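Long-range contacts in endo-beta-1,4-glucanase (Ampullaria crossean, PDB 5XBU), which probably hydrolyses internal beta-1,4-glucosidic linkages of cellulose, as a snail endoglucanase of glycoside hydrolase family 45: residues A6-P11 with T85-F90; G15-N20 with H135-H140; P23-T28 with V160-V165; H56-S61 with V139-Q144; C81-P86 with H101-F106. All blocks are in the same frame, centred on the assembly; numbering follows the deposited sequence. Where two conformers were deposited one is given.

Contact 1 of 5, residues A6-P11 with T85-F90; sequences AQLCQP and TPTGGF
Phe90 holds CG between its own backbone N and carbonyl carbon (chi1 58°), and its ring lies with one face against Ala6 CB; Leu8, with CG anti to its carbonyl carbon (chi1 -54°), reaches over the backbone of Gly89. Ala6 CB stands 3.9 Å from the centroid of the Phe90 ring, a CH-pi contact displaced toward the rim, where CE2 is the nearest ring atom. Beside this pair Phe90 N donates to Ala6 O over 3.2 Å, coming from well above the carbonyl plane. A water donates to the same oxygen, Ala6 O, at 2.8 Å and to Gly88 O at 3.1 Å, so the two loops share it. Leu8 CD1 approaches Thr87 O to 3.5 Å, and a side chain on Gly89 would clash with Leu8 N. Thr87 OG1 accepts from Gly89 N at 2.9 Å, an ST turn that shapes the bend; Cys9 SG packs on Thr87 CG2 and is disulfide-bonded to Cys24. Glu159 hydrogen-bonds to Thr87 OG1 and to the backbone N atoms of Leu8 and Cys9. With a single direct hydrogen bond between them, the two loops therefore depend largely on intermediaries, the shared water and the Glu159 carboxylate, for their polar coupling.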
# COMPACT_ATOMS: atom_id res chain seq x y z
N ALA A 6 -1.32 -9.30 -19.35
CA ALA A 6 -2.13 -8.36 -18.60
C ALA A 6 -1.28 -7.45 -17.73
O ALA A 6 -1.68 -6.30 -17.50
CB ALA A 6 -3.16 -9.08 -17.73
N GLN A 7 -0.14 -7.95 -17.24
CA GLN A 7 0.79 -7.13 -16.48
C GLN A 7 1.65 -6.35 -17.45
O GLN A 7 2.32 -6.92 -18.31
CB GLN A 7 1.64 -8.03 -15.59
CG GLN A 7 0.82 -8.69 -14.50
CD GLN A 7 1.60 -9.71 -13.71
OE1 GLN A 7 1.46 -10.93 -13.88
NE2 GLN A 7 2.42 -9.21 -12.79
N LEU A 8 1.60 -5.03 -17.35
CA LEU A 8 2.28 -4.15 -18.29
C LEU A 8 3.64 -3.72 -17.81
O LEU A 8 4.41 -3.17 -18.60
CB LEU A 8 1.41 -2.95 -18.64
CG LEU A 8 0.02 -3.34 -19.14
CD1 LEU A 8 -0.76 -2.08 -19.47
CD2 LEU A 8 0.10 -4.29 -20.34
N CYS A 9 3.97 -3.93 -16.54
CA CYS A 9 5.31 -3.64 -16.03
C CYS A 9 6.21 -4.83 -16.30
O CYS A 9 6.03 -5.90 -15.72
CB CYS A 9 5.21 -3.43 -14.53
SG CYS A 9 4.19 -1.99 -14.07
N GLN A 10 7.24 -4.64 -17.12
CA GLN A 10 8.16 -5.72 -17.50
C GLN A 10 9.19 -5.97 -16.40
O GLN A 10 9.76 -5.01 -15.87
CB GLN A 10 8.86 -5.34 -18.79
CG GLN A 10 7.78 -5.22 -19.86
CD GLN A 10 8.22 -4.99 -21.32
OE1 GLN A 10 8.20 -3.84 -21.79
NE2 GLN A 10 8.46 -6.08 -22.09
N PRO A 11 9.48 -7.23 -16.05
CA PRO A 11 10.59 -7.48 -15.13
C PRO A 11 11.90 -6.99 -15.72
O PRO A 11 12.22 -7.27 -16.88
CB PRO A 11 10.57 -9.00 -14.98
CG PRO A 11 9.22 -9.45 -15.43
CD PRO A 11 8.76 -8.46 -16.40
N THR A 85 -0.24 5.31 -9.49
CA THR A 85 -0.76 5.63 -10.81
C THR A 85 -1.02 4.36 -11.58
O THR A 85 -0.06 3.63 -11.88
CB THR A 85 0.20 6.51 -11.59
OG1 THR A 85 0.54 7.68 -10.85
CG2 THR A 85 -0.40 6.96 -12.91
N PRO A 86 -2.27 4.03 -11.92
CA PRO A 86 -2.51 2.82 -12.70
C PRO A 86 -1.75 2.84 -14.03
O PRO A 86 -1.68 3.87 -14.70
CB PRO A 86 -4.02 2.83 -12.95
CG PRO A 86 -4.55 3.64 -11.76
CD PRO A 86 -3.53 4.72 -11.57
N THR A 87 -1.26 1.66 -14.43
CA THR A 87 -0.67 1.48 -15.75
C THR A 87 -1.69 1.01 -16.79
O THR A 87 -1.40 1.05 -17.98
CB THR A 87 0.42 0.41 -15.66
OG1 THR A 87 -0.23 -0.79 -15.24
CG2 THR A 87 1.55 0.81 -14.73
N GLY A 88 -2.83 0.51 -16.35
CA GLY A 88 -3.72 -0.28 -17.18
C GLY A 88 -3.58 -1.77 -17.01
O GLY A 88 -4.39 -2.53 -17.54
N GLY A 89 -2.54 -2.19 -16.32
CA GLY A 89 -2.29 -3.59 -16.10
C GLY A 89 -2.96 -4.13 -14.85
O GLY A 89 -3.53 -3.39 -14.04
N PHE A 90 -2.84 -5.44 -14.70
CA PHE A 90 -3.37 -6.21 -13.58
C PHE A 90 -2.82 -7.63 -13.72
O PHE A 90 -2.33 -8.02 -14.78
CB PHE A 90 -4.91 -6.20 -13.54
CG PHE A 90 -5.53 -6.74 -14.79
CD1 PHE A 90 -5.71 -5.91 -15.88
CD2 PHE A 90 -5.88 -8.07 -14.88
CE1 PHE A 90 -6.28 -6.40 -17.05
CE2 PHE A 90 -6.44 -8.57 -16.06
CZ PHE A 90 -6.65 -7.73 -17.12
O HOH W 1 -3.61 -5.05 -19.15

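Contact 2 of 5, residues G15-N20 with H135-H140; sequences GVRRFN and HGYEVH
His135 O receives two N-H groups: Arg17 NE, only 2.8 Å away but bent to 127° and hence a weak bond, and Gln7 NE2. One residue on, Arg17 N donates to Gly136 O over 3.0 Å, so Arg17 is tied to the 135-140 loop by backbone and side chain alike. Its chain, extended from CG to NE, carries CD over one face of the Tyr137 ring, 4.0 Å from the centroid in a CH-pi contact. The guanidinium then sends NH1 to Cys9 O, while Gly136 CA sits at its edge; a side chain on Gly136 would collide with Arg17 NE. An alanine at Arg17 would probably leave Cys9 O without this partner and His135 O without the weak NE bond, and open a gap over the Tyr137 face. A water accepts from Glu138 N at 2.9 Å and donates to Arg17 O at 2.8 Å. Arg18 NH2 is 4.4 Å from Glu138 OE1, near enough for attraction between charges but without an N-H aimed at it; Arg18 NE pairs with Asp12, and Glu138 OE2 with Trp162 NE1. Arg17 thus lays its aliphatic chain on Tyr137 and directs N-H groups, one weakly bonded, to main-chain carbonyls.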
# COMPACT_ATOMS: atom_id res chain seq x y z
N GLY A 15 14.52 -8.98 -11.92
CA GLY A 15 13.20 -9.48 -11.66
C GLY A 15 12.19 -8.46 -11.18
O GLY A 15 11.04 -8.83 -10.95
N VAL A 16 12.57 -7.21 -11.06
CA VAL A 16 11.67 -6.19 -10.51
C VAL A 16 10.85 -5.60 -11.66
O VAL A 16 11.40 -5.08 -12.63
CB VAL A 16 12.47 -5.09 -9.81
CG1 VAL A 16 11.53 -4.01 -9.32
CG2 VAL A 16 13.24 -5.68 -8.62
N ARG A 17 9.53 -5.65 -11.53
CA ARG A 17 8.67 -5.09 -12.57
C ARG A 17 8.69 -3.58 -12.53
O ARG A 17 8.52 -2.96 -11.46
CB ARG A 17 7.26 -5.65 -12.44
CG ARG A 17 7.17 -7.09 -12.92
CD ARG A 17 5.76 -7.61 -12.82
NE ARG A 17 5.64 -9.01 -13.23
CZ ARG A 17 5.38 -9.43 -14.46
NH1 ARG A 17 5.23 -8.57 -15.46
NH2 ARG A 17 5.26 -10.72 -14.67
N ARG A 18 8.91 -2.98 -13.70
CA ARG A 18 9.03 -1.54 -13.85
C ARG A 18 8.26 -1.09 -15.07
O ARG A 18 7.95 -1.88 -15.96
CB ARG A 18 10.49 -1.13 -14.01
CG ARG A 18 11.34 -1.58 -12.78
CD ARG A 18 12.75 -1.01 -12.85
NE ARG A 18 13.53 -1.47 -11.70
CZ ARG A 18 13.52 -0.96 -10.46
NH1 ARG A 18 12.76 0.09 -10.16
NH2 ARG A 18 14.27 -1.52 -9.51
N PHE A 19 8.01 0.22 -15.15
CA PHE A 19 7.22 0.78 -16.24
C PHE A 19 7.83 2.13 -16.55
O PHE A 19 7.76 3.03 -15.71
CB PHE A 19 5.76 0.90 -15.81
CG PHE A 19 4.81 1.37 -16.86
CD1 PHE A 19 4.24 0.47 -17.73
CD2 PHE A 19 4.40 2.69 -16.89
CE1 PHE A 19 3.32 0.89 -18.66
CE2 PHE A 19 3.48 3.11 -17.79
CZ PHE A 19 2.95 2.22 -18.67
N ASN A 20 8.35 2.34 -17.76
CA ASN A 20 8.81 3.69 -18.13
C ASN A 20 9.77 4.28 -17.08
O ASN A 20 9.69 5.45 -16.71
CB ASN A 20 7.64 4.64 -18.39
CG ASN A 20 8.03 5.85 -19.21
OD1 ASN A 20 9.01 5.82 -19.94
ND2 ASN A 20 7.28 6.93 -19.07
N HIS A 135 4.16 -12.15 -7.92
CA HIS A 135 3.76 -11.57 -9.19
C HIS A 135 4.80 -10.62 -9.77
O HIS A 135 4.56 -10.03 -10.82
CB HIS A 135 2.40 -10.92 -9.06
CG HIS A 135 1.34 -11.91 -8.71
ND1 HIS A 135 1.05 -12.99 -9.52
CD2 HIS A 135 0.54 -12.02 -7.62
CE1 HIS A 135 0.10 -13.70 -8.95
NE2 HIS A 135 -0.23 -13.14 -7.80
N GLY A 136 5.96 -10.50 -9.10
CA GLY A 136 7.07 -9.74 -9.64
C GLY A 136 7.17 -8.30 -9.21
O GLY A 136 7.97 -7.56 -9.79
N TYR A 137 6.44 -7.90 -8.16
CA TYR A 137 6.48 -6.51 -7.71
C TYR A 137 7.31 -6.37 -6.44
O TYR A 137 7.23 -7.20 -5.53
CB TYR A 137 5.05 -5.97 -7.46
CG TYR A 137 4.22 -6.05 -8.71
CD1 TYR A 137 4.38 -5.11 -9.70
CD2 TYR A 137 3.34 -7.09 -8.89
CE1 TYR A 137 3.65 -5.19 -10.90
CE2 TYR A 137 2.60 -7.19 -10.08
CZ TYR A 137 2.76 -6.23 -11.06
OH TYR A 137 2.02 -6.38 -12.23
N GLU A 138 8.06 -5.28 -6.38
CA GLU A 138 8.92 -5.01 -5.22
C GLU A 138 8.17 -4.58 -3.97
O GLU A 138 8.79 -4.52 -2.90
CB GLU A 138 9.99 -3.97 -5.53
CG GLU A 138 9.45 -2.59 -5.75
CD GLU A 138 10.49 -1.51 -5.86
OE1 GLU A 138 11.70 -1.84 -6.00
OE2 GLU A 138 10.11 -0.33 -5.78
N VAL A 139 6.91 -4.20 -4.10
CA VAL A 139 6.11 -3.74 -2.98
C VAL A 139 4.65 -3.97 -3.35
O VAL A 139 4.29 -4.03 -4.53
CB VAL A 139 6.40 -2.25 -2.67
CG1 VAL A 139 5.93 -1.33 -3.76
CG2 VAL A 139 5.86 -1.84 -1.31
N HIS A 140 3.83 -4.11 -2.32
CA HIS A 140 2.39 -4.28 -2.45
C HIS A 140 1.69 -3.26 -1.57
O HIS A 140 2.11 -3.04 -0.43
CB HIS A 140 1.98 -5.68 -2.03
CG HIS A 140 0.55 -5.96 -2.28
ND1 HIS A 140 0.11 -6.27 -3.55
CD2 HIS A 140 -0.53 -5.92 -1.46
CE1 HIS A 140 -1.20 -6.42 -3.48
NE2 HIS A 140 -1.61 -6.22 -2.24
O HOH W 2 8.09 -3.78 -8.81

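Contact 3 of 5, residues P23-T28 with V160-V165; sequences PCASTT and VTWEEV
Ala25 and Val160 form the hydrogen-bonded pair of a short antiparallel crossing between strands 23-28 and 160-165, whose directions are 111° apart. Ala25 N donates to Val160 O at 2.8 Å, and Val160 N returns to Ala25 O at 3.0 Å. On the far side of the non-hydrogen-bonded pair Cys24-Thr161, Trp162 N donates to Pro23 O over 3.1 Å; Pro23, lacking an N-H, cannot give the reciprocal bond. A CA-H...O contact from Cys24 CA to Val160 O, 3.1 Å long, supplements these links.

The apolar contacts begin at Pro23. Trp162 CG takes up the position between backbone N and carbonyl carbon (chi1 82°), and the Trp162 and Pro23 side chains cross at about a right angle, the indole meeting Pro23 through CD1 and NE1; Pro23 CG is 3.8 Å from Trp162 CD1. Ala25 CB touches Val160 CG2 at 3.8 Å, and Thr27 CG2 reaches that same methyl, Val160 CG2, at 3.9 Å. Cys24 SG passes near Thr161 CG2 and continues into the disulfide with Cys9.

Polar ends are satisfied by neighbouring loops: Trp162 NE1 binds Glu138 OE2, and Thr27 OG1 binds Pro158 O. Strand 22-30, besides this crossing, pairs with 17-19 and runs parallel to 140-144; such strongly crossing strands closing a curled sheet are consistent with the double-psi beta-barrel of family 45 endoglucanases.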
# COMPACT_ATOMS: atom_id res chain seq x y z
N PRO A 23 9.27 2.15 -10.67
CA PRO A 23 8.93 0.86 -10.07
C PRO A 23 7.42 0.69 -10.01
O PRO A 23 6.67 1.63 -9.75
CB PRO A 23 9.50 0.98 -8.66
CG PRO A 23 9.36 2.44 -8.34
CD PRO A 23 9.71 3.13 -9.66
N CYS A 24 6.99 -0.55 -10.24
CA CYS A 24 5.59 -0.89 -10.10
C CYS A 24 5.29 -1.53 -8.75
O CYS A 24 6.16 -2.07 -8.07
CB CYS A 24 5.15 -1.79 -11.24
SG CYS A 24 5.41 -0.95 -12.81
N ALA A 25 4.01 -1.48 -8.40
CA ALA A 25 3.47 -2.14 -7.23
C ALA A 25 2.20 -2.85 -7.64
O ALA A 25 1.47 -2.40 -8.53
CB ALA A 25 3.15 -1.15 -6.12
N SER A 26 1.93 -3.96 -6.96
CA SER A 26 0.61 -4.55 -6.98
C SER A 26 -0.25 -3.91 -5.90
O SER A 26 0.25 -3.31 -4.94
CB SER A 26 0.70 -6.06 -6.81
OG SER A 26 1.61 -6.45 -5.79
N THR A 27 -1.57 -4.04 -6.08
CA THR A 27 -2.53 -3.55 -5.11
C THR A 27 -3.63 -4.58 -4.92
O THR A 27 -3.97 -5.35 -5.82
CB THR A 27 -3.14 -2.18 -5.50
OG1 THR A 27 -4.07 -2.33 -6.59
CG2 THR A 27 -2.12 -1.13 -5.85
N THR A 28 -4.23 -4.55 -3.72
CA THR A 28 -5.47 -5.25 -3.40
C THR A 28 -6.30 -4.29 -2.55
O THR A 28 -5.88 -3.17 -2.26
CB THR A 28 -5.22 -6.59 -2.69
OG1 THR A 28 -4.35 -6.41 -1.57
CG2 THR A 28 -4.65 -7.66 -3.61
N VAL A 160 0.14 -0.61 -10.61
CA VAL A 160 0.40 0.82 -10.53
C VAL A 160 1.91 1.06 -10.57
O VAL A 160 2.70 0.17 -10.24
CB VAL A 160 -0.18 1.45 -9.24
CG1 VAL A 160 -1.70 1.21 -9.17
CG2 VAL A 160 0.49 0.86 -7.99
N THR A 161 2.30 2.27 -10.94
CA THR A 161 3.60 2.78 -10.55
C THR A 161 3.46 3.50 -9.21
O THR A 161 2.38 4.02 -8.88
CB THR A 161 4.23 3.69 -11.60
OG1 THR A 161 3.40 4.82 -11.86
CG2 THR A 161 4.52 2.92 -12.89
N TRP A 162 4.54 3.50 -8.41
CA TRP A 162 4.45 4.04 -7.07
C TRP A 162 5.62 4.97 -6.78
O TRP A 162 6.75 4.75 -7.24
CB TRP A 162 4.37 2.92 -6.01
CG TRP A 162 5.70 2.31 -5.61
CD1 TRP A 162 6.45 1.35 -6.24
CD2 TRP A 162 6.43 2.66 -4.43
NE1 TRP A 162 7.59 1.11 -5.54
CE2 TRP A 162 7.61 1.90 -4.43
CE3 TRP A 162 6.21 3.55 -3.37
CZ2 TRP A 162 8.54 1.98 -3.41
CZ3 TRP A 162 7.11 3.62 -2.36
CH2 TRP A 162 8.28 2.84 -2.39
N GLU A 163 5.36 6.01 -5.99
CA GLU A 163 6.44 6.82 -5.46
C GLU A 163 5.99 7.45 -4.16
O GLU A 163 4.80 7.69 -3.96
CB GLU A 163 6.91 7.95 -6.38
CG GLU A 163 5.78 8.88 -6.77
CD GLU A 163 6.22 10.10 -7.58
OE1 GLU A 163 5.35 10.77 -8.17
OE2 GLU A 163 7.42 10.40 -7.62
N GLU A 164 6.94 7.74 -3.30
CA GLU A 164 6.64 8.49 -2.08
C GLU A 164 6.47 9.96 -2.43
O GLU A 164 7.20 10.50 -3.27
CB GLU A 164 7.75 8.38 -1.06
CG GLU A 164 7.66 7.17 -0.24
CD GLU A 164 8.70 7.10 0.88
OE1 GLU A 164 9.31 8.12 1.30
OE2 GLU A 164 8.87 5.99 1.38
N VAL A 165 5.51 10.61 -1.79
CA VAL A 165 5.25 12.03 -2.00
C VAL A 165 4.95 12.66 -0.65
O VAL A 165 4.50 11.97 0.27
CB VAL A 165 4.04 12.24 -2.96
CG1 VAL A 165 4.32 11.64 -4.31
CG2 VAL A 165 2.76 11.61 -2.41

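Contact 4 of 5, residues H56-S61 with V139-Q144; sequences HVTAPS and VHFDLQ
Strands 57-60 and 140-144 run antiparallel at 143°, with Ala59 and Asp142 as the hydrogen-bonded pair between the non-hydrogen-bonded pairs Thr58-Leu143 and Pro60-Phe141. Gln144 N donates to Val57 O at one end. At the other, Ser61 N donates to His140 O at 2.9 Å, and His140 N replies to Ser61 OG, 3.0 Å away, a side-chain acceptor that extends the ladder. Within the double-psi beta-barrel, each strand also has a parallel neighbour, 104-108 beside 57-60 and 22-30 beside 140-144. Thr58 OG1, anti to its backbone N (chi1 -176°), donates to Asp142 O at 2.9 Å from above the carbonyl plane, while Ala59 N reaches Asp142 O at 2.8 Å in that plane. A valine in place of Thr58 would probably leave Asp142 O with Ala59 N as its one donor here and press a methyl against it. Thr58 OG1 also lies at the edge of the Phe141 ring, whose CE1 touches Pro60 CB at 3.8 Å. Val57 CG2 lies alongside Gln144 CB, 3.5 Å apart.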
# COMPACT_ATOMS: atom_id res chain seq x y z
N HIS A 56 -8.11 7.64 1.86
CA HIS A 56 -7.19 6.86 1.04
C HIS A 56 -5.99 6.50 1.91
O HIS A 56 -5.00 7.24 1.99
CB HIS A 56 -6.76 7.68 -0.16
CG HIS A 56 -7.85 7.95 -1.11
ND1 HIS A 56 -7.94 9.13 -1.81
CD2 HIS A 56 -8.90 7.18 -1.52
CE1 HIS A 56 -9.02 9.10 -2.59
NE2 HIS A 56 -9.62 7.93 -2.43
N VAL A 57 -6.11 5.36 2.57
CA VAL A 57 -5.08 4.84 3.46
C VAL A 57 -4.75 3.41 3.04
O VAL A 57 -5.55 2.70 2.40
CB VAL A 57 -5.49 4.97 4.95
CG1 VAL A 57 -5.61 6.44 5.32
CG2 VAL A 57 -6.76 4.19 5.27
N THR A 58 -3.54 2.99 3.38
CA THR A 58 -3.00 1.73 2.92
C THR A 58 -2.24 1.00 4.03
O THR A 58 -1.66 1.60 4.94
CB THR A 58 -2.12 1.95 1.67
OG1 THR A 58 -1.65 0.72 1.14
CG2 THR A 58 -0.90 2.85 1.89
N ALA A 59 -2.21 -0.32 3.85
CA ALA A 59 -1.34 -1.26 4.55
C ALA A 59 -0.35 -1.82 3.53
O ALA A 59 -0.69 -2.74 2.78
CB ALA A 59 -2.18 -2.39 5.15
N PRO A 60 0.87 -1.30 3.48
CA PRO A 60 1.87 -1.86 2.57
C PRO A 60 2.41 -3.18 3.09
O PRO A 60 2.43 -3.44 4.29
CB PRO A 60 2.99 -0.81 2.53
CG PRO A 60 2.38 0.43 3.12
CD PRO A 60 1.41 -0.09 4.14
N SER A 61 2.97 -3.95 2.18
CA SER A 61 3.74 -5.11 2.54
C SER A 61 4.81 -4.76 3.58
O SER A 61 5.42 -3.68 3.56
CB SER A 61 4.32 -5.73 1.26
OG SER A 61 4.95 -4.78 0.43
N VAL A 139 6.91 -4.20 -4.10
CA VAL A 139 6.11 -3.74 -2.98
C VAL A 139 4.65 -3.97 -3.35
O VAL A 139 4.29 -4.03 -4.53
CB VAL A 139 6.40 -2.25 -2.67
CG1 VAL A 139 5.93 -1.33 -3.76
CG2 VAL A 139 5.86 -1.84 -1.31
N HIS A 140 3.83 -4.11 -2.32
CA HIS A 140 2.39 -4.28 -2.45
C HIS A 140 1.69 -3.26 -1.57
O HIS A 140 2.11 -3.04 -0.43
CB HIS A 140 1.98 -5.68 -2.03
CG HIS A 140 0.55 -5.96 -2.28
ND1 HIS A 140 0.11 -6.27 -3.55
CD2 HIS A 140 -0.53 -5.92 -1.46
CE1 HIS A 140 -1.20 -6.42 -3.48
NE2 HIS A 140 -1.61 -6.22 -2.24
N PHE A 141 0.60 -2.68 -2.06
CA PHE A 141 -0.24 -1.78 -1.28
C PHE A 141 -1.64 -2.38 -1.14
O PHE A 141 -2.36 -2.49 -2.12
CB PHE A 141 -0.28 -0.37 -1.87
CG PHE A 141 1.06 0.28 -1.84
CD1 PHE A 141 1.59 0.76 -0.64
CD2 PHE A 141 1.86 0.36 -2.99
CE1 PHE A 141 2.85 1.30 -0.58
CE2 PHE A 141 3.12 0.92 -2.92
CZ PHE A 141 3.63 1.39 -1.73
N ASP A 142 -2.01 -2.73 0.09
CA ASP A 142 -3.37 -3.15 0.39
C ASP A 142 -4.16 -1.89 0.73
O ASP A 142 -3.77 -1.13 1.61
CB ASP A 142 -3.37 -4.16 1.54
CG ASP A 142 -4.50 -5.16 1.46
OD1 ASP A 142 -5.35 -5.08 0.56
OD2 ASP A 142 -4.52 -6.04 2.36
N LEU A 143 -5.25 -1.65 0.02
CA LEU A 143 -5.94 -0.37 0.10
C LEU A 143 -7.22 -0.52 0.93
O LEU A 143 -8.07 -1.35 0.62
CB LEU A 143 -6.29 0.14 -1.31
CG LEU A 143 -5.08 0.16 -2.28
CD1 LEU A 143 -5.53 0.65 -3.62
CD2 LEU A 143 -3.94 1.02 -1.75
N GLN A 144 -7.35 0.30 1.97
CA GLN A 144 -8.53 0.27 2.84
C GLN A 144 -9.78 0.60 2.03
O GLN A 144 -9.83 1.60 1.31
CB GLN A 144 -8.33 1.31 3.93
CG GLN A 144 -9.51 1.49 4.89
CD GLN A 144 -9.82 0.27 5.69
OE1 GLN A 144 -10.80 -0.43 5.42
NE2 GLN A 144 -8.97 -0.02 6.69
O HOH W 3 -7.81 3.46 0.66

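Contact 5 of 5, residues C81-P86 with H101-F106; sequences CVRLTP and HNPVVF
Leu84 and Phe106 meet at about a right angle on the face that carries Val82, Leu84, Val104 and Phe106, CD1 of Leu84 lying 3.7 Å from CD1 of Phe106. Val82 CG2 flanks them, 4.3 Å from Phe106 CB, and the cluster is continued by Phe141 and Leu143 of strand 140-144 and by Trp162. The backbones form two antiparallel hydrogen-bonded pairs. In the first, Val82 N donates to Phe106 O and Phe106 N to Val82 O; in the second, Leu84 N donates to Val104 O at 2.9 Å with an N-H...O angle of 173°, and Val104 N to Leu84 O. Between them sits the non-hydrogen-bonded pair Arg83-Val105. In the double-psi beta-barrel strand 81-86 also pairs antiparallel with 160-165, and Cys81 is disulfide-bonded to Cys167.

On the opposite face Val105 straddles two partners, with CG1 3.8 Å from Cys81 CB and CG2 4.0 Å from Arg83 NE. Toward the loop, Pro103 CB lies beside Thr85, 3.6 Å from its OG1. The His101 ring has Pro86 C over one face, and His101 CG is 3.6 Å from Pro86 O. At the polar edge the aliphatic part of Arg83 runs alongside Pro103 in the conformer considered, CD being 3.8 Å from CB of Pro103. In that conformer the chain then bends at chi3 (-65°), and NH1 can pair with Glu163 on strand 160-165.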
# COMPACT_ATOMS: atom_id res chain seq x y z
N CYS A 81 3.27 8.99 2.63
CA CYS A 81 2.28 8.94 1.56
C CYS A 81 2.93 8.45 0.27
O CYS A 81 4.10 8.71 -0.02
CB CYS A 81 1.64 10.30 1.34
SG CYS A 81 0.47 10.70 2.67
N VAL A 82 2.13 7.71 -0.49
CA VAL A 82 2.55 7.16 -1.77
C VAL A 82 1.52 7.56 -2.83
O VAL A 82 0.31 7.47 -2.60
CB VAL A 82 2.75 5.63 -1.73
CG1 VAL A 82 3.94 5.28 -0.83
CG2 VAL A 82 1.52 4.87 -1.35
N ARG A 83 2.00 8.00 -3.98
CA ARG A 83 1.14 8.24 -5.13
C ARG A 83 1.17 6.99 -5.98
O ARG A 83 2.26 6.50 -6.33
CB ARG A 83 1.62 9.43 -5.95
CG ARG A 83 0.77 9.65 -7.20
CD ARG A 83 1.13 10.87 -7.99
NE ARG A 83 0.88 12.10 -7.24
CZ ARG A 83 1.84 12.93 -6.86
NH1 ARG A 83 3.10 12.67 -7.16
NH2 ARG A 83 1.52 14.03 -6.18
N LEU A 84 -0.01 6.46 -6.27
CA LEU A 84 -0.18 5.26 -7.06
C LEU A 84 -0.87 5.62 -8.36
O LEU A 84 -1.97 6.20 -8.34
CB LEU A 84 -0.97 4.21 -6.30
CG LEU A 84 -0.45 3.87 -4.90
CD1 LEU A 84 -1.23 2.71 -4.32
CD2 LEU A 84 1.04 3.53 -4.94
N THR A 85 -0.24 5.31 -9.49
CA THR A 85 -0.76 5.63 -10.81
C THR A 85 -1.02 4.36 -11.58
O THR A 85 -0.06 3.63 -11.88
CB THR A 85 0.20 6.51 -11.59
OG1 THR A 85 0.54 7.68 -10.85
CG2 THR A 85 -0.40 6.96 -12.91
N PRO A 86 -2.27 4.03 -11.92
CA PRO A 86 -2.51 2.82 -12.70
C PRO A 86 -1.75 2.84 -14.03
O PRO A 86 -1.68 3.87 -14.70
CB PRO A 86 -4.02 2.83 -12.95
CG PRO A 86 -4.55 3.64 -11.76
CD PRO A 86 -3.53 4.72 -11.57
N HIS A 101 -6.81 6.24 -15.44
CA HIS A 101 -5.50 6.16 -14.79
C HIS A 101 -5.22 7.37 -13.91
O HIS A 101 -4.06 7.73 -13.71
CB HIS A 101 -4.38 5.96 -15.81
CG HIS A 101 -4.56 4.74 -16.65
ND1 HIS A 101 -3.77 4.48 -17.74
CD2 HIS A 101 -5.43 3.70 -16.55
CE1 HIS A 101 -4.16 3.34 -18.28
NE2 HIS A 101 -5.17 2.85 -17.59
N ASN A 102 -6.24 7.99 -13.36
CA ASN A 102 -6.00 9.09 -12.45
C ASN A 102 -5.16 8.60 -11.28
O ASN A 102 -5.47 7.55 -10.69
CB ASN A 102 -7.32 9.60 -11.85
CG ASN A 102 -8.26 10.22 -12.85
OD1 ASN A 102 -7.89 10.63 -13.94
ND2 ASN A 102 -9.52 10.28 -12.46
N PRO A 103 -4.12 9.33 -10.89
CA PRO A 103 -3.33 8.93 -9.72
C PRO A 103 -4.11 9.18 -8.45
O PRO A 103 -5.02 10.00 -8.39
CB PRO A 103 -2.10 9.84 -9.80
CG PRO A 103 -2.54 11.04 -10.55
CD PRO A 103 -3.63 10.58 -11.49
N VAL A 104 -3.75 8.43 -7.42
CA VAL A 104 -4.34 8.62 -6.10
C VAL A 104 -3.23 8.49 -5.06
O VAL A 104 -2.39 7.59 -5.14
CB VAL A 104 -5.48 7.60 -5.82
CG1 VAL A 104 -6.10 7.85 -4.48
CG2 VAL A 104 -6.57 7.65 -6.92
N VAL A 105 -3.24 9.39 -4.09
CA VAL A 105 -2.29 9.40 -2.98
C VAL A 105 -2.91 8.69 -1.78
O VAL A 105 -4.03 9.01 -1.37
CB VAL A 105 -1.86 10.83 -2.63
CG1 VAL A 105 -0.96 10.86 -1.38
CG2 VAL A 105 -1.17 11.52 -3.80
N PHE A 106 -2.16 7.75 -1.20
CA PHE A 106 -2.58 7.01 -0.03
C PHE A 106 -1.57 7.23 1.09
O PHE A 106 -0.36 7.28 0.85
CB PHE A 106 -2.65 5.51 -0.30
CG PHE A 106 -3.68 5.13 -1.34
CD1 PHE A 106 -3.37 5.23 -2.68
CD2 PHE A 106 -4.94 4.69 -0.97
CE1 PHE A 106 -4.31 4.90 -3.65
CE2 PHE A 106 -5.89 4.36 -1.93
CZ PHE A 106 -5.56 4.48 -3.28

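From the N terminus, contact 1 closes the first loop, from residues 6-11 to 85-90. Contacts 2 and 3 begin inside it but close later, at 135-140 and 160-165, so each crosses contact 1, and they cross one another as well. Contact 4, opening at 56-61, also crosses contact 1; it lies inside contact 3 and ends on the stretch where contact 2 ends, sharing Val139 and His140. Contact 5 starts where contact 1 finishes, sharing Thr85 and Pro86, and is nested within contacts 2, 3 and 4. Contacts 3, 4 and 5 join barrel strands, while contacts 1 and 2 tie the N-terminal segments to 85-90 and 135-140, and the Cys9-Cys24 disulfide links contacts 1 and 3.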